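Local coordinates for phosphoribosylaminoimidazole-succinocarboxamide synthase (Pyrococcus horikoshii, PDB 4O7V), which catalyses the ATP-dependent joining of L-aspartate to carboxyaminoimidazole ribonucleotide, giving SAICAR in de novo purine biosynthesis, at residues A[93-98]-A[168-173]. Residues are numbered along the deposited sequence; the frame is centred on the assembly and turned at random.
Sequences RNVVAG and GIILVD. With UDP (uridine-5'-diphosphate), chain B; U5P (uridine-5'-monophosphate), chain D.
R93 leaves its backbone with CG anti to the carbonyl carbon and bends about its CG-CD bond (chi3 72°), while D173 holds CG between its own N and carbonyl carbon (chi1 58°); their antiparallel non-hydrogen-bonded pairing puts both side chains on one face of the sheet, and the torsions set where the ends lie. Strand end and turn thus build one wall of a nucleotide site, where the phosphoribosyl substrate probably binds similarly. The guanidinium and carboxylate planes stand almost perpendicular, 89° apart, and NH2 of R93 makes only a weak, salt-bridging hydrogen bond to OD2 of D173 at 3.3 Å. Its stronger bonds go to phosphate, NH1 lying 2.8 Å from UDP O1A and NH2 2.7 Å from O2A; U5P overlaps UDP as an alternative, its phosphate gripped likewise. OD1 of D173 lies 2.6 Å from O3' of the UDP ribose. A water accepts from NE of R93 at 2.7 Å and donates to OD2 of D173 and O of V95. Were R93 replaced by an alanine, the phosphate would probably lose two donors and D173 be left to lean on R198. Farther along, O of V172 accepts from two successive amides, N of N94 at 2.8 Å and N of V95, as the chain turns its corner. N94 adds a nearly straight side-chain bond, ND2 to O of L171 at 2.9 Å, and CG1 of V172 packs against CB of V95 and of A97. L171 and N94 face helix 143-165, where N157 also binds ND2 of N94; strand 197-201 packs R198 and W200 against V172, and strand 111-121 supplies E118 to R93.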
# COMPACT_ATOMS: atom_id res chain seq x y z
N ARG A 93 0.55 9.39 -10.11
CA ARG A 93 1.39 10.49 -9.64
C ARG A 93 2.61 10.67 -10.54
O ARG A 93 3.32 9.70 -10.83
CB ARG A 93 1.79 10.26 -8.17
CG ARG A 93 0.74 9.48 -7.37
CD ARG A 93 1.02 9.42 -5.87
NE ARG A 93 0.77 10.73 -5.27
CZ ARG A 93 -0.07 11.00 -4.28
NH1 ARG A 93 -0.78 10.05 -3.66
NH2 ARG A 93 -0.18 12.26 -3.90
N ASN A 94 2.84 11.91 -11.00
CA ASN A 94 4.01 12.26 -11.83
C ASN A 94 5.04 13.07 -11.07
O ASN A 94 6.25 12.97 -11.33
CB ASN A 94 3.56 13.07 -13.05
CG ASN A 94 2.60 12.29 -13.92
OD1 ASN A 94 2.89 11.15 -14.29
ND2 ASN A 94 1.45 12.89 -14.23
N VAL A 95 4.53 13.90 -10.15
CA VAL A 95 5.32 14.82 -9.35
C VAL A 95 4.91 14.61 -7.89
O VAL A 95 3.72 14.44 -7.59
CB VAL A 95 5.04 16.28 -9.77
CG1 VAL A 95 5.65 17.27 -8.79
CG2 VAL A 95 5.57 16.54 -11.18
N VAL A 96 5.89 14.60 -6.99
CA VAL A 96 5.65 14.39 -5.56
C VAL A 96 4.84 15.55 -4.95
O VAL A 96 5.21 16.73 -5.09
CB VAL A 96 6.96 14.19 -4.79
CG1 VAL A 96 6.72 14.15 -3.28
CG2 VAL A 96 7.65 12.91 -5.26
N ALA A 97 3.72 15.19 -4.33
CA ALA A 97 2.86 16.13 -3.59
C ALA A 97 1.92 15.35 -2.68
O ALA A 97 1.87 14.12 -2.74
CB ALA A 97 2.07 17.01 -4.56
N GLY A 98 1.17 16.06 -1.84
CA GLY A 98 0.20 15.43 -0.95
C GLY A 98 0.74 14.28 -0.12
O GLY A 98 1.85 14.36 0.42
N GLY A 168 0.60 24.70 -20.84
CA GLY A 168 1.35 25.31 -19.74
C GLY A 168 0.88 24.84 -18.36
O GLY A 168 1.00 25.58 -17.37
N ILE A 169 0.34 23.62 -18.31
CA ILE A 169 -0.11 23.03 -17.05
C ILE A 169 0.56 21.68 -16.82
O ILE A 169 0.52 20.80 -17.68
CB ILE A 169 -1.65 22.88 -17.02
CG1 ILE A 169 -2.31 24.27 -17.05
CG2 ILE A 169 -2.10 22.09 -15.80
CD1 ILE A 169 -3.75 24.23 -17.52
N ILE A 170 1.19 21.55 -15.66
CA ILE A 170 1.78 20.30 -15.23
C ILE A 170 0.73 19.47 -14.49
O ILE A 170 0.13 19.93 -13.51
CB ILE A 170 3.04 20.53 -14.37
CG1 ILE A 170 4.10 21.26 -15.20
CG2 ILE A 170 3.61 19.20 -13.89
CD1 ILE A 170 5.13 22.00 -14.37
N LEU A 171 0.50 18.26 -14.99
CA LEU A 171 -0.36 17.32 -14.30
C LEU A 171 0.45 16.62 -13.21
O LEU A 171 1.23 15.71 -13.49
CB LEU A 171 -0.99 16.33 -15.28
CG LEU A 171 -1.89 15.22 -14.71
CD1 LEU A 171 -3.10 15.77 -13.96
CD2 LEU A 171 -2.31 14.30 -15.84
N VAL A 172 0.25 17.06 -11.98
CA VAL A 172 1.05 16.59 -10.85
C VAL A 172 0.64 15.17 -10.42
O VAL A 172 1.49 14.27 -10.33
CB VAL A 172 0.94 17.60 -9.69
CG1 VAL A 172 1.49 17.04 -8.38
CG2 VAL A 172 1.63 18.90 -10.08
N ASP A 173 -0.66 14.99 -10.18
CA ASP A 173 -1.26 13.70 -9.85
C ASP A 173 -2.76 13.82 -10.07
O ASP A 173 -3.26 14.90 -10.36
CB ASP A 173 -0.95 13.26 -8.41
CG ASP A 173 -1.41 14.27 -7.35
OD1 ASP A 173 -2.45 14.91 -7.53
OD2 ASP A 173 -0.70 14.42 -6.34
N1 UDP B . -7.81 12.71 -4.46
C2 UDP B . -9.21 12.72 -4.68
N3 UDP B . -10.04 12.23 -3.76
C4 UDP B . -9.55 11.73 -2.61
C5 UDP B . -8.18 11.70 -2.36
C6 UDP B . -7.31 12.21 -3.32
O2 UDP B . -9.67 13.18 -5.74
O4 UDP B . -10.35 11.27 -1.76
C1' UDP B . -6.91 13.25 -5.47
C2' UDP B . -6.22 14.50 -4.96
O2' UDP B . -6.89 15.68 -5.40
C3' UDP B . -4.85 14.41 -5.59
C4' UDP B . -4.61 12.93 -5.82
O4' UDP B . -5.89 12.30 -5.77
O3' UDP B . -4.92 15.05 -6.87
C5' UDP B . -3.69 12.32 -4.76
O5' UDP B . -4.05 12.83 -3.48
PA UDP B . -3.18 12.49 -2.17
O1A UDP B . -2.96 11.00 -2.09
O2A UDP B . -1.96 13.39 -2.16
O3A UDP B . -4.17 12.93 -0.99
PB UDP B . -4.49 14.46 -0.56
O1B UDP B . -5.42 14.26 0.61
O2B UDP B . -3.16 15.07 -0.24
O3B UDP B . -5.16 15.09 -1.76
N1 U5P D . -7.78 12.52 -4.58
C2 U5P D . -9.18 12.65 -4.79
N3 U5P D . -10.04 12.06 -3.96
C4 U5P D . -9.60 11.35 -2.92
C5 U5P D . -8.23 11.20 -2.69
C6 U5P D . -7.32 11.80 -3.55
O2 U5P D . -9.61 13.31 -5.76
O4 U5P D . -10.42 10.81 -2.16
C1' U5P D . -6.85 13.16 -5.51
C2' U5P D . -6.22 14.41 -4.92
O2' U5P D . -6.92 15.59 -5.34
C3' U5P D . -4.85 14.40 -5.55
C4' U5P D . -4.53 12.94 -5.81
O3' U5P D . -4.93 15.06 -6.81
O4' U5P D . -5.78 12.25 -5.79
C5' U5P D . -3.60 12.35 -4.75
O5' U5P D . -4.13 12.58 -3.45
P U5P D . -3.24 12.41 -2.14
O1P U5P D . -1.97 13.17 -2.45
O2P U5P D . -4.09 13.04 -1.06
O3P U5P D . -3.02 10.93 -1.98
O HOH W 1 1.78 13.14 -6.12